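PDB 1IYB: ribonuclease from Nicotiana glutinosa, which probably cleaves RNA as a member of the ribonuclease T2 family, and binds guanosine-5'-monophosphate in a guanine-binding site. Local coordinates for residues A134-D139 and N146-A151; P160-N165 and S201-P206; L119-Q124 and S186-C191. All blocks are in the same frame, centred on the assembly; numbering follows the deposited sequence.

Interaction 1: residues A134-D139 and N146-A151. Unlike the reference sequence in segment 134-139: H137 (reference Asn).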
loop_
_atom_site.group_PDB
_atom_site.type_symbol
_atom_site.label_atom_id
_atom_site.label_comp_id
_atom_site.label_asym_id
_atom_site.label_seq_id
_atom_site.Cartn_x
_atom_site.Cartn_y
_atom_site.Cartn_z
ATOM N N ALA A 134 3.979 -16.253 -32.628
ATOM C CA ALA A 134 5.324 -16.798 -32.483
ATOM C C ALA A 134 5.296 -18.266 -32.054
ATOM O O ALA A 134 6.319 -18.826 -31.662
ATOM C CB ALA A 134 6.116 -15.970 -31.469
ATOM N N GLY A 135 4.122 -18.885 -32.123
ATOM C CA GLY A 135 4.012 -20.285 -31.749
ATOM C C GLY A 135 3.916 -20.543 -30.256
ATOM O O GLY A 135 4.155 -21.659 -29.797
ATOM N N ILE A 136 3.572 -19.507 -29.498
ATOM C CA ILE A 136 3.435 -19.615 -28.049
ATOM C C ILE A 136 1.941 -19.540 -27.745
ATOM O O ILE A 136 1.352 -18.463 -27.750
ATOM C CB ILE A 136 4.195 -18.460 -27.347
ATOM C CG1 ILE A 136 5.675 -18.520 -27.743
ATOM C CG2 ILE A 136 4.039 -18.558 -25.833
ATOM C CD1 ILE A 136 6.513 -17.347 -27.257
ATOM N N HIS A 137 1.331 -20.696 -27.498
ATOM C CA HIS A 137 -0.102 -20.750 -27.239
ATOM C C HIS A 137 -0.474 -21.186 -25.831
ATOM O O HIS A 137 0.283 -21.887 -25.156
ATOM C CB HIS A 137 -0.788 -21.698 -28.230
ATOM C CG HIS A 137 -0.330 -21.535 -29.644
ATOM N ND1 HIS A 137 0.710 -22.266 -30.177
ATOM C CD2 HIS A 137 -0.760 -20.717 -30.632
ATOM C CE1 HIS A 137 0.902 -21.905 -31.433
ATOM N NE2 HIS A 137 0.023 -20.966 -31.735
ATOM N N PRO A 138 -1.660 -20.761 -25.365
ATOM C CA PRO A 138 -2.153 -21.108 -24.030
ATOM C C PRO A 138 -2.758 -22.508 -24.071
ATOM O O PRO A 138 -3.972 -22.685 -23.941
ATOM C CB PRO A 138 -3.191 -20.024 -23.763
ATOM C CG PRO A 138 -3.769 -19.790 -25.118
ATOM C CD PRO A 138 -2.542 -19.774 -26.012
ATOM N N ASP A 139 -1.890 -23.497 -24.265
ATOM C CA ASP A 139 -2.297 -24.894 -24.355
ATOM C C ASP A 139 -1.740 -25.751 -23.223
ATOM O O ASP A 139 -1.674 -26.976 -23.340
ATOM C CB ASP A 139 -1.836 -25.479 -25.692
ATOM C CG ASP A 139 -0.366 -25.206 -25.972
ATOM O OD1 ASP A 139 0.418 -25.085 -25.005
ATOM O OD2 ASP A 139 0.007 -25.120 -27.161
ATOM N N ASN A 146 12.543 -16.203 -21.928
ATOM C CA ASN A 146 13.114 -15.368 -22.973
ATOM C C ASN A 146 12.335 -15.400 -24.291
ATOM O O ASN A 146 12.270 -14.391 -24.995
ATOM C CB ASN A 146 14.573 -15.758 -23.222
ATOM C CG ASN A 146 15.503 -15.271 -22.130
ATOM O OD1 ASN A 146 15.508 -14.088 -21.786
ATOM N ND2 ASN A 146 16.308 -16.180 -21.587
ATOM N N SER A 147 11.740 -16.542 -24.628
ATOM C CA SER A 147 10.974 -16.637 -25.869
ATOM C C SER A 147 9.749 -15.730 -25.789
ATOM O O SER A 147 9.360 -15.094 -26.771
ATOM C CB SER A 147 10.531 -18.083 -26.129
ATOM O OG SER A 147 9.498 -18.487 -25.245
ATOM N N ILE A 148 9.152 -15.670 -24.603
ATOM C CA ILE A 148 7.973 -14.849 -24.371
ATOM C C ILE A 148 8.346 -13.369 -24.440
ATOM O O ILE A 148 7.676 -12.577 -25.107
ATOM C CB ILE A 148 7.348 -15.184 -22.989
ATOM C CG1 ILE A 148 6.817 -16.622 -23.000
ATOM C CG2 ILE A 148 6.227 -14.202 -22.652
ATOM C CD1 ILE A 148 6.401 -17.137 -21.631
ATOM N N LYS A 149 9.425 -13.004 -23.757
ATOM C CA LYS A 149 9.890 -11.620 -23.753
ATOM C C LYS A 149 10.258 -11.142 -25.154
ATOM O O LYS A 149 9.856 -10.060 -25.581
ATOM C CB LYS A 149 11.123 -11.476 -22.859
ATOM C CG LYS A 149 10.872 -11.621 -21.375
ATOM C CD LYS A 149 12.186 -11.501 -20.619
ATOM C CE LYS A 149 11.984 -11.538 -19.116
ATOM N NZ LYS A 149 13.277 -11.338 -18.399
ATOM N N ASN A 150 11.023 -11.958 -25.871
ATOM C CA ASN A 150 11.475 -11.576 -27.202
ATOM C C ASN A 150 10.394 -11.558 -28.274
ATOM O O ASN A 150 10.469 -10.766 -29.211
ATOM C CB ASN A 150 12.655 -12.456 -27.620
ATOM C CG ASN A 150 13.867 -12.256 -26.722
ATOM O OD1 ASN A 150 14.062 -11.173 -26.164
ATOM N ND2 ASN A 150 14.692 -13.287 -26.590
ATOM N N ALA A 151 9.387 -12.413 -28.137
ATOM C CA ALA A 151 8.296 -12.428 -29.102
ATOM C C ALA A 151 7.576 -11.085 -28.991
ATOM O O ALA A 151 7.205 -10.474 -29.990
ATOM C CB ALA A 151 7.335 -13.568 -28.793
#
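I136 meets the helical residues S147, I148 and A151 chiefly through its terminal CD1, which makes the closest approaches, a compact example of how a loop is seated against a helix by one aliphatic side chain. In the apolar part of the contact, CB of A151 is met by both CB of A134, methyl to methyl at 3.8 Å, and CD1 of I136, at 4.2 Å. The same CD1 lies 4.3 Å from CG1 of I148, and CG2 of I136 is also near that CG1. With CG1 of I136 anti to the carbonyl carbon (chi1 -59°) and CD1 extended beyond it, the branch reaches straight out to the helix.

The polar atoms it meets are approached without any bond. CD1 rests 3.7 Å from the backbone O of S147, which already accepts from A151 N, and near the OG of S147, which is hydrogen-bonded to the O of S144 ahead of the helix. The backbone turn that delivers I136 is a Schellman motif: G135, with positive phi, is its C-prime residue and closes helix 127-133.

I136 also packs on L131 and F205, and I148 on I162, so the contact joins the exit of helix 127-133 to helix 145-156 beside strand 161-166.

Interaction 2: residues P160-N165 and S201-P206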
loop_
_atom_site.group_PDB
_atom_site.type_symbol
_atom_site.label_atom_id
_atom_site.label_comp_id
_atom_site.label_asym_id
_atom_site.label_seq_id
_atom_site.Cartn_x
_atom_site.Cartn_y
_atom_site.Cartn_z
ATOM N N PRO A 160 9.178 -6.327 -22.471
ATOM C CA PRO A 160 8.158 -6.407 -21.426
ATOM C C PRO A 160 8.671 -6.988 -20.113
ATOM O O PRO A 160 9.746 -7.589 -20.050
ATOM C CB PRO A 160 7.120 -7.321 -22.052
ATOM C CG PRO A 160 7.992 -8.332 -22.734
ATOM C CD PRO A 160 9.037 -7.450 -23.418
ATOM N N GLY A 161 7.875 -6.796 -19.068
ATOM C CA GLY A 161 8.181 -7.352 -17.764
ATOM C C GLY A 161 7.237 -8.534 -17.635
ATOM O O GLY A 161 6.054 -8.419 -17.973
ATOM N N ILE A 162 7.742 -9.670 -17.170
ATOM C CA ILE A 162 6.917 -10.865 -17.027
ATOM C C ILE A 162 6.797 -11.294 -15.564
ATOM O O ILE A 162 7.804 -11.455 -14.874
ATOM C CB ILE A 162 7.510 -12.046 -17.834
ATOM C CG1 ILE A 162 7.780 -11.615 -19.279
ATOM C CG2 ILE A 162 6.554 -13.228 -17.797
ATOM C CD1 ILE A 162 6.545 -11.179 -20.047
ATOM N N GLU A 163 5.565 -11.480 -15.098
ATOM C CA GLU A 163 5.316 -11.902 -13.723
ATOM C C GLU A 163 4.660 -13.271 -13.735
ATOM O O GLU A 163 3.766 -13.529 -14.541
ATOM C CB GLU A 163 4.384 -10.919 -13.009
ATOM C CG GLU A 163 4.201 -11.221 -11.529
ATOM C CD GLU A 163 3.028 -10.480 -10.912
ATOM O OE1 GLU A 163 2.633 -9.427 -11.452
ATOM O OE2 GLU A 163 2.508 -10.950 -9.879
ATOM N N CYS A 164 5.101 -14.138 -12.831
ATOM C CA CYS A 164 4.562 -15.486 -12.727
ATOM C C CYS A 164 3.964 -15.747 -11.358
ATOM O O CYS A 164 4.298 -15.076 -10.384
ATOM C CB CYS A 164 5.670 -16.519 -12.964
ATOM S SG CYS A 164 6.349 -16.494 -14.649
ATOM N N ASN A 165 3.052 -16.709 -11.304
ATOM C CA ASN A 165 2.467 -17.134 -10.043
ATOM C C ASN A 165 2.461 -18.657 -10.125
ATOM O O ASN A 165 3.001 -19.223 -11.078
ATOM C CB ASN A 165 1.062 -16.539 -9.810
ATOM C CG ASN A 165 -0.020 -17.135 -10.702
ATOM O OD1 ASN A 165 -1.210 -16.973 -10.417
ATOM N ND2 ASN A 165 0.371 -17.799 -11.773
ATOM N N SER A 201 13.056 -20.467 -15.522
ATOM C CA SER A 201 13.592 -20.345 -16.875
ATOM C C SER A 201 12.536 -20.750 -17.906
ATOM O O SER A 201 12.483 -20.195 -19.006
ATOM C CB SER A 201 14.840 -21.221 -17.029
ATOM O OG SER A 201 14.551 -22.575 -16.728
ATOM N N SER A 202 11.708 -21.726 -17.543
ATOM C CA SER A 202 10.634 -22.194 -18.412
ATOM C C SER A 202 9.341 -22.141 -17.605
ATOM O O SER A 202 9.307 -22.569 -16.447
ATOM C CB SER A 202 10.897 -23.628 -18.884
ATOM O OG SER A 202 10.860 -24.539 -17.801
ATOM N N ILE A 203 8.284 -21.614 -18.214
ATOM C CA ILE A 203 7.000 -21.483 -17.533
ATOM C C ILE A 203 5.810 -21.963 -18.353
ATOM O O ILE A 203 5.837 -21.950 -19.583
ATOM C CB ILE A 203 6.743 -20.017 -17.121
ATOM C CG1 ILE A 203 6.744 -19.120 -18.361
ATOM C CG2 ILE A 203 7.802 -19.566 -16.124
ATOM C CD1 ILE A 203 6.492 -17.643 -18.065
ATOM N N GLU A 204 4.758 -22.375 -17.653
ATOM C CA GLU A 204 3.546 -22.860 -18.299
ATOM C C GLU A 204 2.630 -21.720 -18.732
ATOM O O GLU A 204 2.573 -20.676 -18.086
ATOM C CB GLU A 204 2.770 -23.779 -17.347
ATOM C CG GLU A 204 1.363 -24.104 -17.838
ATOM C CD GLU A 204 0.498 -24.775 -16.786
ATOM O OE1 GLU A 204 0.445 -24.278 -15.639
ATOM O OE2 GLU A 204 -0.143 -25.795 -17.114
ATOM N N PHE A 205 1.922 -21.933 -19.836
ATOM C CA PHE A 205 0.960 -20.967 -20.362
ATOM C C PHE A 205 -0.323 -21.801 -20.370
ATOM O O PHE A 205 -0.691 -22.389 -21.389
ATOM C CB PHE A 205 1.361 -20.543 -21.784
ATOM C CG PHE A 205 0.600 -19.346 -22.320
ATOM C CD1 PHE A 205 -0.255 -18.607 -21.505
ATOM C CD2 PHE A 205 0.761 -18.953 -23.645
ATOM C CE1 PHE A 205 -0.938 -17.492 -22.008
ATOM C CE2 PHE A 205 0.085 -17.843 -24.160
ATOM C CZ PHE A 205 -0.767 -17.112 -23.336
ATOM N N PRO A 206 -1.015 -21.864 -19.220
ATOM C CA PRO A 206 -2.252 -22.634 -19.057
ATOM C C PRO A 206 -3.432 -22.244 -19.929
ATOM O O PRO A 206 -3.631 -21.077 -20.254
ATOM C CB PRO A 206 -2.561 -22.475 -17.570
ATOM C CG PRO A 206 -2.084 -21.098 -17.289
ATOM C CD PRO A 206 -0.746 -21.061 -18.012
#
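C164 and I203 form the closest contact here, and it is a sulphur set against the two methyls of a branched side chain. SG of C164 lies 3.6 Å from CD1 of I203 and 3.7 Å from CG2 of the same residue, so both methyls face the sulphur from the same side, at nearly equal distances. A longer contact extends the patch along strand 161-166, where CG2 of I162 stands 4.4 Å from CD1 of I203. I162 and C164 alternate with E163, whose side chain leaves from the other face of the strand.

The torsions explain the grip. I203 holds CG1 between its backbone N and carbonyl carbon (chi1 59°), with CD1 extended beyond it, which leaves CG2 beside the backbone N and brings both methyls to the sulphur.

The next shell fixes these groups in place. SG of C164 is joined to C199 in a disulfide, and the backbone of C164 is hydrogen-bonded to that of G197, so the chain leading into strand 202-204 is tied to strand 161-166 a few residues before I203. Behind CD1, I203 rests on I148 of helix 145-156, and I162 on L145 and K149 of that helix and on L174 of the neighbouring strand. E163, on the far face, is held by Y178 and Q176.

No hydrogen bond links the segments, and the nearest CA atoms, those of C164 and I203, are 8.1 Å apart: two strands of different sheets meet through side chains alone. The side chain of C164 is about 14 Å from the bound guanosine-5'-monophosphate. All three touching residues are buried, and the half-cystine sulphur behaves as an apolar surface. The covalent bond fixes the position, while the methyls cover one side of the C164 sulphur.

Interaction 3: residues L119-Q124 and S186-C191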
loop_
_atom_site.group_PDB
_atom_site.type_symbol
_atom_site.label_atom_id
_atom_site.label_comp_id
_atom_site.label_asym_id
_atom_site.label_seq_id
_atom_site.Cartn_x
_atom_site.Cartn_y
_atom_site.Cartn_z
ATOM N N LEU A 119 -7.850 1.259 -22.389
ATOM C CA LEU A 119 -8.528 0.529 -23.454
ATOM C C LEU A 119 -7.769 0.632 -24.769
ATOM O O LEU A 119 -7.671 -0.346 -25.514
ATOM C CB LEU A 119 -9.951 1.060 -23.635
ATOM C CG LEU A 119 -10.937 0.690 -22.528
ATOM C CD1 LEU A 119 -12.248 1.431 -22.741
ATOM C CD2 LEU A 119 -11.173 -0.815 -22.530
ATOM N N ASP A 120 -7.233 1.815 -25.058
ATOM C CA ASP A 120 -6.485 2.015 -26.294
ATOM C C ASP A 120 -5.184 1.216 -26.272
ATOM O O ASP A 120 -4.790 0.634 -27.287
ATOM C CB ASP A 120 -6.221 3.510 -26.518
ATOM C CG ASP A 120 -7.477 4.268 -26.952
ATOM O OD1 ASP A 120 -7.431 5.516 -27.038
ATOM O OD2 ASP A 120 -8.514 3.620 -27.217
ATOM N N LEU A 121 -4.519 1.178 -25.118
ATOM C CA LEU A 121 -3.282 0.414 -24.979
ATOM C C LEU A 121 -3.578 -1.079 -25.156
ATOM O O LEU A 121 -2.791 -1.816 -25.750
ATOM C CB LEU A 121 -2.657 0.661 -23.599
ATOM C CG LEU A 121 -1.926 1.996 -23.432
ATOM C CD1 LEU A 121 -1.708 2.287 -21.955
ATOM C CD2 LEU A 121 -0.599 1.944 -24.187
ATOM N N LYS A 122 -4.729 -1.511 -24.648
ATOM C CA LYS A 122 -5.142 -2.907 -24.740
ATOM C C LYS A 122 -5.294 -3.324 -26.202
ATOM O O LYS A 122 -4.835 -4.393 -26.606
ATOM C CB LYS A 122 -6.464 -3.095 -23.983
ATOM C CG LYS A 122 -7.066 -4.497 -24.013
ATOM C CD LYS A 122 -6.162 -5.518 -23.353
ATOM C CE LYS A 122 -6.933 -6.786 -22.991
ATOM N NZ LYS A 122 -7.612 -7.411 -24.161
ATOM N N ASN A 123 -5.936 -2.474 -26.992
ATOM C CA ASN A 123 -6.135 -2.759 -28.409
ATOM C C ASN A 123 -4.810 -2.687 -29.162
ATOM O O ASN A 123 -4.601 -3.410 -30.133
ATOM C CB ASN A 123 -7.133 -1.765 -29.002
ATOM C CG ASN A 123 -7.377 -1.989 -30.483
ATOM O OD1 ASN A 123 -7.902 -3.026 -30.890
ATOM N ND2 ASN A 123 -6.996 -1.012 -31.297
ATOM N N GLN A 124 -3.922 -1.811 -28.702
ATOM C CA GLN A 124 -2.604 -1.615 -29.304
ATOM C C GLN A 124 -1.669 -2.793 -29.035
ATOM O O GLN A 124 -0.834 -3.144 -29.870
ATOM C CB GLN A 124 -1.975 -0.340 -28.731
ATOM C CG GLN A 124 -0.591 0.013 -29.271
ATOM C CD GLN A 124 0.136 1.029 -28.397
ATOM O OE1 GLN A 124 -0.479 1.922 -27.810
ATOM N NE2 GLN A 124 1.457 0.901 -28.318
ATOM N N SER A 186 1.778 9.545 -23.323
ATOM C CA SER A 186 1.714 9.674 -24.774
ATOM C C SER A 186 2.297 8.525 -25.589
ATOM O O SER A 186 1.788 8.207 -26.666
ATOM C CB SER A 186 2.398 10.974 -25.204
ATOM O OG SER A 186 1.809 12.096 -24.570
ATOM N N ASN A 187 3.349 7.893 -25.083
ATOM C CA ASN A 187 3.991 6.818 -25.830
ATOM C C ASN A 187 4.643 5.757 -24.955
ATOM O O ASN A 187 4.896 5.973 -23.768
ATOM C CB ASN A 187 5.049 7.422 -26.753
ATOM C CG ASN A 187 6.107 8.201 -25.992
ATOM O OD1 ASN A 187 7.031 7.619 -25.416
ATOM N ND2 ASN A 187 5.968 9.522 -25.967
ATOM N N LEU A 188 4.915 4.603 -25.555
ATOM C CA LEU A 188 5.570 3.518 -24.841
ATOM C C LEU A 188 7.027 3.899 -24.628
ATOM O O LEU A 188 7.580 4.715 -25.369
ATOM C CB LEU A 188 5.522 2.218 -25.651
ATOM C CG LEU A 188 4.156 1.638 -26.008
ATOM C CD1 LEU A 188 4.336 0.266 -26.645
ATOM C CD2 LEU A 188 3.304 1.529 -24.757
ATOM N N ILE A 189 7.640 3.305 -23.611
ATOM C CA ILE A 189 9.047 3.543 -23.304
ATOM C C ILE A 189 9.629 2.269 -22.715
ATOM O O ILE A 189 8.893 1.382 -22.277
ATOM C CB ILE A 189 9.243 4.662 -22.251
ATOM C CG1 ILE A 189 8.607 4.242 -20.921
ATOM C CG2 ILE A 189 8.658 5.965 -22.755
ATOM C CD1 ILE A 189 8.973 5.137 -19.759
ATOM N N GLU A 190 10.951 2.166 -22.712
ATOM C CA GLU A 190 11.592 1.008 -22.114
ATOM C C GLU A 190 11.388 1.217 -20.620
ATOM O O GLU A 190 11.408 2.351 -20.142
ATOM C CB GLU A 190 13.090 0.986 -22.423
ATOM C CG GLU A 190 13.443 0.747 -23.881
ATOM C CD GLU A 190 13.170 -0.672 -24.344
ATOM O OE1 GLU A 190 13.610 -1.013 -25.462
ATOM O OE2 GLU A 190 12.521 -1.446 -23.606
ATOM N N CYS A 191 11.180 0.133 -19.887
ATOM C CA CYS A 191 10.974 0.231 -18.450
ATOM C C CYS A 191 12.262 0.600 -17.722
ATOM O O CYS A 191 13.281 -0.063 -17.883
ATOM C CB CYS A 191 10.467 -1.095 -17.898
ATOM S SG CYS A 191 8.779 -1.585 -18.380
#
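L188 of the loop reaches helix 111-124, touching Q124 and L121 with the forked end of its side chain, and it shows how one leucine can serve a polar and an apolar partner at once. Its CB only carries the fork across. At CG, placed anti to the carbonyl carbon and beside the backbone N (chi1 -61°), the contact begins, with NE2 of Q124 3.6 Å away. The CD1 branch comes nearer to the same nitrogen, at 3.4 Å, in a van der Waals contact. The CD2 branch turns to the other partner and meets CD2 of L121 at 4.0 Å, while remaining 4.1 Å from NE2 of Q124. The amide nitrogen of the glutamine therefore lies against CG and CD1, with CD2 slightly farther.

Q124 gets there by stretching out. Its CG is anti to the backbone N and the chain stays extended beyond, so that NE2 comes up against the branch end of L188, the two side chains approaching from opposite directions. L121 behaves differently: it slides past L188, and only the CD2 methyl makes the touch.

No hydrogen bond crosses between the segments. Q124 belongs to the exposed margin of the contact, whereas L121 is buried, and the two branches of the leucine divide between them, CD1 to the exposed partner and CD2 to the buried one.

L188 continues inward onto I179 and V181 of strand 172-182, and L121 onto F13 of strand 10-16 and L45 of strand 41-48. The loop stays beside its parent strand through the backbone bonding of I189 with C180 and the C191-C180 disulfide. The final turns of helix 111-124 thus lie over the four-stranded antiparallel sheet, with L188 packed between the helix end and strand 172-182.

Of the segments involved, 119-124 comes first from the N terminus and opens interaction 3, whose loop closes only at 186-191. Interaction 1 is nested inside that span, a short closure between the end of helix 127-133 and helix 145-156. Interaction 2 opens next, at strand 161-166, and closes near the C terminus at 201-206; it follows interaction 1 in series but crosses interaction 3, since their segments alternate. Interactions 1 and 2 touch directly, the O of K149 against CD of P160 and F205 on the backbone at H137 and P138, and form one continuous region. Interaction 3, with its centre about 20 Å from that of interaction 1, ties helix 111-124 to the loop that follows strand 172-182, over the main sheet.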